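Local structure of N(2),N(2)-dimethylguanosine tRNA methyltransferase (Pyrococcus horikoshii, 2DUL) at residues R36-V41 and R228-L233; D216-Y221 and E284-K289; K336-I341 and T360-S365; I342-E347 and I372-R377. The protein is the tRNA methyltransferase Trm1, which dimethylates N2 of guanine 26 in tRNA with S-adenosyl-L-methionine as methyl donor. All blocks are in the same frame, centred on the assembly; numbering follows the deposited sequence.

How the interactions relate
The four contacts form two pairs. Interactions 1 and 2, with centres about 9 Å apart, belong to the catalytic fold and join on adjacent strands of its sheet, where Phe230 N donates a probable hydrogen bond to Leu219 O over 2.7 Å. Interaction 1 lies by the predicted S-adenosyl-L-methionine site: it contains Arg36, and the side chain of Arg228 comes within about 3 Å of that of Arg61. Interactions 3 and 4, centres about 7 Å apart, share helix 338-347 in a small C-terminal unit remote from that site. The centre of interaction 3 is about 28 Å from that of interaction 1 and about 23 Å from that of interaction 2.

Interaction 1 of 4, residues R36-V41 and R228-L233; sequences RDIVVV and RAFVKL
Ile38 and Val39 of helix 33-46 rest on Phe230 and Arg228 of strand 226-235, a helix-on-sheet layer of the Rossmann-like class I methyltransferase fold. Strand 226-235 is inserted between 158-164 and 213-223 and runs antiparallel to both, the hallmark of this fold. Helix and strand segments run nearly parallel, 13° apart, with their axes 11.4 Å from each other, so side chains alone bridge the layers.

The apolar contacts gather at the far end of the Phe230 ring. Ile38 CG2 lies 4.3 Å from Phe230 CE1, while Val39 CG2 stands 4.2 Å from Phe230 CE2 and Val39 CB 4.2 Å from Phe230 CZ. Val39 and Phe230 cross at about a right angle. The valine holds CG2 anti to its backbone N and tucks CG1 between N and the carbonyl carbon (chi1 58°), which directs CG2 toward the CE2 corner of the ring. Tyr221 of the adjoining strand and Met290 of helix 284-295 also touch Ile38 in this buried interface.

The polar component is Arg228, whose chain bends at chi2 (-61°) and lays its guanidinium beside Phe230, two residues on in the same strand; Phe230 CZ is 3.2 Å above the guanidinium plane, displaced toward the rim. Arg228 NH1 forms a salt bridge with Asp136, which probably fixes the rotation of the group, and NH2 lies close to Arg61, predicted to bind S-adenosyl-L-methionine. From the helix, Val39 CB meets the same Arg228 NH2 at 3.9 Å.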
# COMPACT_ATOMS: atom_id res chain seq x y z
N ARG A 36 -1.79 4.82 9.30
CA ARG A 36 -0.67 5.67 9.71
C ARG A 36 0.28 4.94 10.67
O ARG A 36 1.49 5.16 10.64
CB ARG A 36 -1.20 6.98 10.31
CG ARG A 36 -1.84 7.90 9.26
CD ARG A 36 -2.30 9.22 9.87
NE ARG A 36 -3.58 9.12 10.56
CZ ARG A 36 -4.77 9.23 9.97
NH1 ARG A 36 -4.86 9.44 8.66
NH2 ARG A 36 -5.88 9.14 10.69
N ASP A 37 -0.26 4.06 11.51
CA ASP A 37 0.59 3.30 12.43
C ASP A 37 1.57 2.48 11.59
O ASP A 37 2.77 2.45 11.88
CB ASP A 37 -0.23 2.32 13.28
CG ASP A 37 -0.85 2.95 14.51
OD1 ASP A 37 -0.34 3.98 15.00
OD2 ASP A 37 -1.85 2.39 15.01
N ILE A 38 1.05 1.81 10.57
CA ILE A 38 1.86 0.96 9.70
C ILE A 38 3.02 1.73 9.09
O ILE A 38 4.17 1.27 9.14
CB ILE A 38 1.00 0.33 8.56
CG1 ILE A 38 -0.17 -0.45 9.16
CG2 ILE A 38 1.86 -0.60 7.70
CD1 ILE A 38 0.24 -1.56 10.11
N VAL A 39 2.74 2.89 8.51
CA VAL A 39 3.80 3.67 7.90
C VAL A 39 4.80 4.15 8.97
O VAL A 39 6.01 4.17 8.72
CB VAL A 39 3.23 4.87 7.07
CG1 VAL A 39 2.38 5.78 7.94
CG2 VAL A 39 4.37 5.65 6.43
N VAL A 40 4.30 4.51 10.14
CA VAL A 40 5.18 4.95 11.23
C VAL A 40 6.14 3.81 11.58
O VAL A 40 7.34 4.03 11.78
CB VAL A 40 4.37 5.34 12.49
CG1 VAL A 40 5.26 5.35 13.73
CG2 VAL A 40 3.75 6.72 12.29
N VAL A 41 5.61 2.59 11.64
CA VAL A 41 6.44 1.43 11.96
C VAL A 41 7.50 1.24 10.89
O VAL A 41 8.69 1.07 11.19
CB VAL A 41 5.58 0.15 12.04
CG1 VAL A 41 6.49 -1.08 12.16
CG2 VAL A 41 4.66 0.23 13.25
N ARG A 228 -2.83 -0.63 -0.33
CA ARG A 228 -1.60 0.03 0.09
C ARG A 228 -0.37 -0.61 -0.55
O ARG A 228 -0.24 -1.83 -0.58
CB ARG A 228 -1.47 -0.09 1.61
CG ARG A 228 -1.48 1.21 2.39
CD ARG A 228 -0.34 2.13 2.01
NE ARG A 228 -0.02 3.06 3.09
CZ ARG A 228 0.55 4.25 2.91
NH1 ARG A 228 0.86 4.67 1.69
NH2 ARG A 228 0.83 5.02 3.96
N ALA A 229 0.55 0.23 -1.02
CA ALA A 229 1.77 -0.29 -1.63
C ALA A 229 2.98 0.55 -1.26
O ALA A 229 3.01 1.76 -1.51
CB ALA A 229 1.62 -0.34 -3.15
N PHE A 230 3.98 -0.10 -0.67
CA PHE A 230 5.22 0.56 -0.31
C PHE A 230 6.29 -0.03 -1.22
O PHE A 230 6.53 -1.24 -1.19
CB PHE A 230 5.60 0.29 1.15
CG PHE A 230 4.67 0.91 2.15
CD1 PHE A 230 3.69 0.14 2.78
CD2 PHE A 230 4.77 2.26 2.47
CE1 PHE A 230 2.82 0.71 3.71
CE2 PHE A 230 3.90 2.84 3.41
CZ PHE A 230 2.92 2.06 4.03
N VAL A 231 6.93 0.80 -2.03
CA VAL A 231 7.97 0.32 -2.93
C VAL A 231 9.27 1.08 -2.79
O VAL A 231 9.29 2.26 -2.42
CB VAL A 231 7.51 0.38 -4.41
CG1 VAL A 231 6.27 -0.48 -4.60
CG2 VAL A 231 7.23 1.81 -4.82
N LYS A 232 10.36 0.38 -3.09
CA LYS A 232 11.70 0.95 -3.04
C LYS A 232 12.14 1.12 -4.48
O LYS A 232 12.21 0.15 -5.24
CB LYS A 232 12.66 -0.01 -2.32
CG LYS A 232 14.11 0.46 -2.31
CD LYS A 232 14.32 1.68 -1.43
CE LYS A 232 15.81 1.97 -1.25
NZ LYS A 232 16.07 3.16 -0.39
N LEU A 233 12.43 2.36 -4.88
CA LEU A 233 12.86 2.62 -6.24
C LEU A 233 14.28 2.11 -6.46
O LEU A 233 15.14 2.24 -5.58
CB LEU A 233 12.77 4.12 -6.53
CG LEU A 233 11.35 4.69 -6.41
CD1 LEU A 233 11.36 6.19 -6.67
CD2 LEU A 233 10.43 4.01 -7.41

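Interaction 2 of 4, residues D216-Y221 and E284-K289; sequences DVILAY and EKIVSK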
# COMPACT_ATOMS: atom_id res chain seq x y z
N ASP A 216 11.24 -2.54 -6.00
CA ASP A 216 11.26 -3.72 -5.15
C ASP A 216 10.10 -3.44 -4.21
O ASP A 216 10.00 -2.33 -3.68
CB ASP A 216 12.55 -3.81 -4.33
CG ASP A 216 13.66 -4.55 -5.05
OD1 ASP A 216 13.35 -5.34 -5.97
OD2 ASP A 216 14.83 -4.36 -4.68
N VAL A 217 9.21 -4.40 -4.03
CA VAL A 217 8.09 -4.18 -3.14
C VAL A 217 8.54 -4.38 -1.70
O VAL A 217 9.13 -5.41 -1.37
CB VAL A 217 6.93 -5.14 -3.44
CG1 VAL A 217 5.79 -4.90 -2.45
CG2 VAL A 217 6.43 -4.93 -4.86
N ILE A 218 8.29 -3.39 -0.85
CA ILE A 218 8.65 -3.49 0.55
C ILE A 218 7.48 -4.17 1.26
O ILE A 218 7.65 -5.13 2.00
CB ILE A 218 8.87 -2.10 1.17
CG1 ILE A 218 10.07 -1.42 0.50
CG2 ILE A 218 9.07 -2.22 2.67
CD1 ILE A 218 10.20 0.06 0.82
N LEU A 219 6.28 -3.66 1.00
CA LEU A 219 5.07 -4.19 1.60
C LEU A 219 3.85 -3.66 0.85
O LEU A 219 3.72 -2.46 0.64
CB LEU A 219 4.97 -3.76 3.06
CG LEU A 219 3.63 -4.02 3.76
CD1 LEU A 219 3.36 -5.51 3.83
CD2 LEU A 219 3.65 -3.41 5.15
N ALA A 220 2.98 -4.57 0.44
CA ALA A 220 1.76 -4.19 -0.26
C ALA A 220 0.67 -5.06 0.33
O ALA A 220 0.84 -6.27 0.47
CB ALA A 220 1.89 -4.42 -1.75
N TYR A 221 -0.46 -4.45 0.67
CA TYR A 221 -1.54 -5.21 1.27
C TYR A 221 -2.90 -4.57 1.06
O TYR A 221 -3.01 -3.44 0.58
CB TYR A 221 -1.27 -5.35 2.78
CG TYR A 221 -1.29 -4.05 3.55
CD1 TYR A 221 -2.48 -3.56 4.08
CD2 TYR A 221 -0.13 -3.30 3.74
CE1 TYR A 221 -2.52 -2.36 4.79
CE2 TYR A 221 -0.15 -2.09 4.45
CZ TYR A 221 -1.35 -1.63 4.97
OH TYR A 221 -1.39 -0.45 5.67
N GLU A 284 10.32 -10.06 3.03
CA GLU A 284 10.33 -10.87 4.25
C GLU A 284 11.05 -10.27 5.45
O GLU A 284 10.47 -10.15 6.52
CB GLU A 284 10.94 -12.24 3.97
CG GLU A 284 10.06 -13.19 3.19
CD GLU A 284 10.70 -14.56 3.04
OE1 GLU A 284 11.06 -15.17 4.07
OE2 GLU A 284 10.86 -15.02 1.89
N LYS A 285 12.31 -9.91 5.26
CA LYS A 285 13.13 -9.32 6.32
C LYS A 285 12.46 -8.12 6.98
O LYS A 285 12.24 -8.11 8.19
CB LYS A 285 14.49 -8.88 5.78
CG LYS A 285 15.34 -9.97 5.16
CD LYS A 285 16.63 -9.41 4.55
CE LYS A 285 16.35 -8.54 3.31
NZ LYS A 285 15.61 -7.27 3.59
N ILE A 286 12.16 -7.11 6.18
CA ILE A 286 11.55 -5.88 6.66
C ILE A 286 10.26 -6.11 7.43
O ILE A 286 10.09 -5.59 8.54
CB ILE A 286 11.30 -4.90 5.49
CG1 ILE A 286 12.64 -4.54 4.84
CG2 ILE A 286 10.58 -3.66 5.98
CD1 ILE A 286 12.52 -3.67 3.61
N VAL A 287 9.35 -6.89 6.86
CA VAL A 287 8.08 -7.15 7.53
C VAL A 287 8.28 -7.89 8.85
O VAL A 287 7.53 -7.70 9.81
CB VAL A 287 7.13 -7.95 6.61
CG1 VAL A 287 5.91 -8.41 7.40
CG2 VAL A 287 6.70 -7.07 5.43
N SER A 288 9.31 -8.74 8.91
CA SER A 288 9.60 -9.48 10.13
C SER A 288 10.03 -8.43 11.16
O SER A 288 9.57 -8.44 12.30
CB SER A 288 10.72 -10.49 9.90
OG SER A 288 10.94 -11.29 11.05
N LYS A 289 10.90 -7.51 10.73
CA LYS A 289 11.37 -6.44 11.61
C LYS A 289 10.22 -5.54 12.04
O LYS A 289 10.21 -5.04 13.17
CB LYS A 289 12.42 -5.59 10.90
CG LYS A 289 13.79 -6.23 10.75
CD LYS A 289 14.82 -5.18 10.35
CE LYS A 289 16.23 -5.76 10.30
NZ LYS A 289 16.38 -6.79 9.23
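This is a buried aliphatic contact between Ile218 and Leu219, on edge strand 213-223 of the class I methyltransferase sheet, and Ile286 and Val287, in the first turn of helix 284-295. The strand is interrupted here by a classic beta bulge: Ile218 and Leu219 both stand opposite Phe230 of the neighbouring strand, and the chain turns a corner at Ile218. At the bulge two successive residues, Ile218 and Leu219, both touch the helix.

Ile218 and Ile286 supply one half of the contact. The CG2 branch of Ile218, set anti to its backbone N, faces a pair of methyls of Ile286, 3.9 Å from Ile286 CD1 and 3.9 Å from Ile286 CG2. Leu42 of helix 33-46 touches both isoleucines, extending the apolar layer toward the core.

Leu219 and Val287 supply the other half, crossing at about a right angle. Leu219 extends toward the helix with CG anti to the backbone N (chi1 169°), and its CD1 reaches Val287 CG2 at 4.0 Å. Leu219 also touches Ile312 of helix 302-314. Asp283, just before the helix, ties its start to the strand: its backbone bonds to that of Ile218, and its OD1 accepts a hydrogen bond from Ile286 N. Val287 CG2 also packs 4.1 Å from the carbonyl oxygen Ile218 O.

Interaction 3 of 4, residues K336-I341 and T360-S365; sequences KKVEEI and TGIKTS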
# COMPACT_ATOMS: atom_id res chain seq x y z
N LYS A 336 -14.13 -28.88 3.69
CA LYS A 336 -13.71 -28.97 5.08
C LYS A 336 -13.43 -27.55 5.56
O LYS A 336 -13.52 -26.60 4.78
CB LYS A 336 -12.44 -29.81 5.19
CG LYS A 336 -12.59 -31.22 4.63
CD LYS A 336 -11.26 -31.96 4.62
CE LYS A 336 -11.41 -33.35 4.02
NZ LYS A 336 -10.10 -34.05 3.87
N LYS A 337 -13.07 -27.40 6.83
CA LYS A 337 -12.78 -26.08 7.38
C LYS A 337 -11.37 -25.63 7.02
O LYS A 337 -10.48 -26.46 6.81
CB LYS A 337 -12.94 -26.09 8.90
CG LYS A 337 -12.73 -24.72 9.51
CD LYS A 337 -12.41 -24.77 10.99
CE LYS A 337 -12.08 -23.36 11.48
NZ LYS A 337 -11.09 -22.70 10.58
N VAL A 338 -11.16 -24.32 6.97
CA VAL A 338 -9.86 -23.75 6.63
C VAL A 338 -8.71 -24.30 7.47
O VAL A 338 -7.68 -24.71 6.93
CB VAL A 338 -9.88 -22.21 6.76
CG1 VAL A 338 -8.47 -21.65 6.59
CG2 VAL A 338 -10.82 -21.61 5.73
N GLU A 339 -8.87 -24.30 8.79
CA GLU A 339 -7.82 -24.80 9.67
C GLU A 339 -7.47 -26.25 9.35
O GLU A 339 -6.30 -26.63 9.36
CB GLU A 339 -8.24 -24.70 11.13
CG GLU A 339 -7.12 -25.04 12.11
CD GLU A 339 -7.59 -25.17 13.55
OE1 GLU A 339 -8.23 -24.22 14.05
OE2 GLU A 339 -7.31 -26.21 14.17
N GLU A 340 -8.49 -27.06 9.07
CA GLU A 340 -8.30 -28.47 8.76
C GLU A 340 -7.55 -28.65 7.44
O GLU A 340 -6.68 -29.52 7.31
CB GLU A 340 -9.65 -29.18 8.67
CG GLU A 340 -10.43 -29.18 9.98
CD GLU A 340 -11.87 -29.67 9.83
OE1 GLU A 340 -12.54 -29.84 10.86
OE2 GLU A 340 -12.33 -29.87 8.68
N ILE A 341 -7.89 -27.83 6.46
CA ILE A 341 -7.27 -27.90 5.15
C ILE A 341 -5.79 -27.53 5.21
O ILE A 341 -4.95 -28.20 4.61
CB ILE A 341 -7.99 -26.97 4.15
CG1 ILE A 341 -9.45 -27.41 4.01
CG2 ILE A 341 -7.29 -27.01 2.80
CD1 ILE A 341 -10.33 -26.43 3.26
N THR A 360 -11.42 -16.79 4.11
CA THR A 360 -11.49 -18.20 3.71
C THR A 360 -10.45 -18.55 2.64
O THR A 360 -10.50 -19.63 2.05
CB THR A 360 -12.89 -18.55 3.17
OG1 THR A 360 -13.27 -17.60 2.16
CG2 THR A 360 -13.91 -18.52 4.30
N GLY A 361 -9.50 -17.65 2.42
CA GLY A 361 -8.48 -17.92 1.42
C GLY A 361 -7.26 -18.64 1.98
O GLY A 361 -6.86 -18.42 3.12
N ILE A 362 -6.68 -19.52 1.17
CA ILE A 362 -5.50 -20.25 1.60
C ILE A 362 -4.41 -20.13 0.54
O ILE A 362 -4.62 -20.47 -0.62
CB ILE A 362 -5.79 -21.75 1.83
CG1 ILE A 362 -6.78 -21.92 2.98
CG2 ILE A 362 -4.49 -22.49 2.15
CD1 ILE A 362 -7.31 -23.34 3.11
N LYS A 363 -3.25 -19.62 0.96
CA LYS A 363 -2.09 -19.49 0.09
C LYS A 363 -1.40 -20.84 0.20
O LYS A 363 -1.20 -21.34 1.31
CB LYS A 363 -1.14 -18.40 0.61
CG LYS A 363 -0.90 -17.21 -0.33
CD LYS A 363 -1.95 -16.14 -0.15
CE LYS A 363 -1.50 -14.79 -0.71
NZ LYS A 363 -1.23 -14.79 -2.17
N THR A 364 -1.04 -21.44 -0.92
CA THR A 364 -0.38 -22.72 -0.86
C THR A 364 0.45 -23.02 -2.10
O THR A 364 0.15 -22.53 -3.19
CB THR A 364 -1.38 -23.87 -0.67
OG1 THR A 364 -0.68 -25.12 -0.57
CG2 THR A 364 -2.35 -23.95 -1.83
N SER A 365 1.49 -23.81 -1.92
CA SER A 365 2.36 -24.21 -3.02
C SER A 365 1.71 -25.37 -3.78
O SER A 365 2.11 -25.68 -4.90
CB SER A 365 3.72 -24.64 -2.48
OG SER A 365 3.59 -25.70 -1.53
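Ile362, on strand 361-364, and Val338, in the first turn of helix 338-347, bury most of the surface here, with Thr360 and Ile341 adding smaller shares. The surrounding helices 302-314, 324-331 and 338-347 and the three-stranded antiparallel sheet, in which strand 361-364 is central, have a topology consistent with a winged-helix fold. The contact seats the third of these helices on the middle strand.

Ile362 points at the helix, CG1 anti to its own carbonyl carbon (chi1 -64°), and places CD1 between Val338 and Ile341, three residues apart in the helix. On one flank Val338 slides past it in the opposite direction, with Val338 CG1 4.0 Å from both Ile362 CG1 and Ile362 CD1. On the other, Ile341 CG2 closes to 3.7 Å of Ile362 CD1. Phe371 of helix 368-375 and Thr324 touch both isoleucines.

Val338 divides its methyls: while CG1 serves Ile362, CG2 rests on the backbone of Thr360, 4.0 Å from Thr360 CA. The chain at Thr360 thus packs against the helix start.

That start is secured locally, in one half of a capping box. Lys337 occupies the N-cap position, and its backbone N donates a nearly straight bond (166°, 3.2 Å) to Glu340 OE2, met from above the carboxylate plane, 57° out of it.

Interaction 4 of 4, residues I342-E347 and I372-R377; sequences ISALRE and IETIKR
Thr374, near the end of helix 368-375, presses on Ala344 and Leu345 of helix 338-347, and these three residues make up the whole contact. The tight part is methyl against methyl: Ala344 CB meets Thr374 CG2 at 3.6 Å. Alanine's short side chain lets the helices come close, with Ala344 CA and Thr374 CA 7.0 Å apart.

The threonine is set so that its two branches face different partners. CG2 lies anti to the backbone N and takes the alanine, while OG1 (chi1 -56°) is anti to the carbonyl carbon, where Leu345 CD2 approaches it at 3.9 Å. Leu345 crosses the threonine obliquely and reaches it with the end of its side chain. Leu345 also touches Ala352 and Thr364 of the small sheet. This is packing against a hydroxyl already engaged: Thr374 OG1 bonds to Val370 O, one turn back in its own helix, and to Gln348 NE2, just beyond the other helix. These bonds hold the buried hydroxyl in place and satisfy it.

Away from this point the interface is loose. Ser343 and Glu347 on one helix and Glu373 and Lys376 on the other are exposed to solvent and make no contact with the other segment. The second helix is also ending: Lys376 N still bonds to Ile372 O at 3.1 Å, but Lys376 itself leaves helical geometry. A C-terminal helix thus packs beside the third helix of a unit whose topology is consistent with a winged-helix fold.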
# COMPACT_ATOMS: atom_id res chain seq x y z
N ILE A 342 -5.47 -26.47 5.94
CA ILE A 342 -4.09 -26.04 6.07
C ILE A 342 -3.27 -27.15 6.72
O ILE A 342 -2.17 -27.48 6.27
CB ILE A 342 -3.97 -24.75 6.91
CG1 ILE A 342 -4.59 -23.57 6.15
CG2 ILE A 342 -2.49 -24.46 7.22
CD1 ILE A 342 -4.54 -22.25 6.89
N SER A 343 -3.81 -27.74 7.79
CA SER A 343 -3.11 -28.82 8.48
C SER A 343 -2.88 -29.99 7.54
O SER A 343 -1.79 -30.57 7.50
CB SER A 343 -3.92 -29.28 9.70
OG SER A 343 -3.99 -28.26 10.68
N ALA A 344 -3.91 -30.35 6.78
CA ALA A 344 -3.82 -31.45 5.84
C ALA A 344 -2.77 -31.20 4.76
O ALA A 344 -2.01 -32.09 4.40
CB ALA A 344 -5.18 -31.70 5.19
N LEU A 345 -2.73 -29.97 4.23
CA LEU A 345 -1.76 -29.62 3.20
C LEU A 345 -0.33 -29.72 3.72
O LEU A 345 0.55 -30.25 3.05
CB LEU A 345 -2.04 -28.21 2.68
CG LEU A 345 -3.27 -28.09 1.76
CD1 LEU A 345 -3.57 -26.62 1.50
CD2 LEU A 345 -3.01 -28.83 0.46
N ARG A 346 -0.11 -29.20 4.92
CA ARG A 346 1.21 -29.23 5.54
C ARG A 346 1.64 -30.67 5.80
O ARG A 346 2.81 -31.00 5.65
CB ARG A 346 1.20 -28.42 6.84
CG ARG A 346 1.06 -26.92 6.62
CD ARG A 346 0.94 -26.15 7.92
NE ARG A 346 0.88 -24.71 7.69
CZ ARG A 346 0.66 -23.81 8.63
NH1 ARG A 346 0.49 -24.18 9.90
NH2 ARG A 346 0.61 -22.52 8.31
N GLU A 347 0.69 -31.52 6.17
CA GLU A 347 1.00 -32.93 6.42
C GLU A 347 1.43 -33.63 5.14
O GLU A 347 2.20 -34.59 5.17
CB GLU A 347 -0.20 -33.65 7.03
CG GLU A 347 -0.30 -33.50 8.54
CD GLU A 347 -1.40 -34.35 9.15
OE1 GLU A 347 -1.50 -35.55 8.79
OE2 GLU A 347 -2.15 -33.83 10.00
N ILE A 372 -8.07 -29.29 -4.26
CA ILE A 372 -9.45 -29.75 -4.38
C ILE A 372 -9.66 -31.11 -3.71
O ILE A 372 -10.64 -31.32 -3.00
CB ILE A 372 -9.88 -29.86 -5.87
CG1 ILE A 372 -9.81 -28.49 -6.53
CG2 ILE A 372 -11.29 -30.43 -5.97
CD1 ILE A 372 -10.60 -27.42 -5.82
N GLU A 373 -8.72 -32.02 -3.94
CA GLU A 373 -8.83 -33.34 -3.34
C GLU A 373 -8.75 -33.22 -1.82
O GLU A 373 -9.36 -33.99 -1.09
CB GLU A 373 -7.71 -34.26 -3.85
CG GLU A 373 -7.82 -35.70 -3.35
CD GLU A 373 -6.82 -36.63 -4.03
OE1 GLU A 373 -5.60 -36.46 -3.82
OE2 GLU A 373 -7.27 -37.54 -4.77
N THR A 374 -7.99 -32.23 -1.35
CA THR A 374 -7.83 -32.01 0.08
C THR A 374 -9.03 -31.33 0.75
O THR A 374 -9.34 -31.61 1.90
CB THR A 374 -6.58 -31.17 0.38
OG1 THR A 374 -5.43 -31.80 -0.19
CG2 THR A 374 -6.39 -31.01 1.88
N ILE A 375 -9.70 -30.42 0.04
CA ILE A 375 -10.84 -29.73 0.64
C ILE A 375 -12.13 -30.54 0.59
O ILE A 375 -13.05 -30.28 1.38
CB ILE A 375 -11.10 -28.35 -0.02
CG1 ILE A 375 -11.53 -28.54 -1.48
CG2 ILE A 375 -9.86 -27.48 0.07
CD1 ILE A 375 -11.79 -27.23 -2.21
N LYS A 376 -12.20 -31.50 -0.32
CA LYS A 376 -13.39 -32.34 -0.47
C LYS A 376 -13.81 -32.91 0.88
O LYS A 376 -13.11 -33.73 1.46
CB LYS A 376 -13.10 -33.51 -1.42
CG LYS A 376 -13.15 -33.15 -2.89
CD LYS A 376 -14.58 -33.00 -3.38
CE LYS A 376 -15.34 -34.33 -3.30
NZ LYS A 376 -16.72 -34.23 -3.85
N ARG A 377 -14.96 -32.46 1.37
CA ARG A 377 -15.46 -32.94 2.66
C ARG A 377 -16.34 -34.16 2.46
O ARG A 377 -15.91 -35.26 2.87
CB ARG A 377 -16.25 -31.82 3.36
CG ARG A 377 -16.73 -32.18 4.76
CD ARG A 377 -17.19 -30.95 5.52
NE ARG A 377 -18.32 -30.27 4.88
CZ ARG A 377 -18.85 -29.13 5.31
NH1 ARG A 377 -18.36 -28.54 6.39
NH2 ARG A 377 -19.88 -28.59 4.67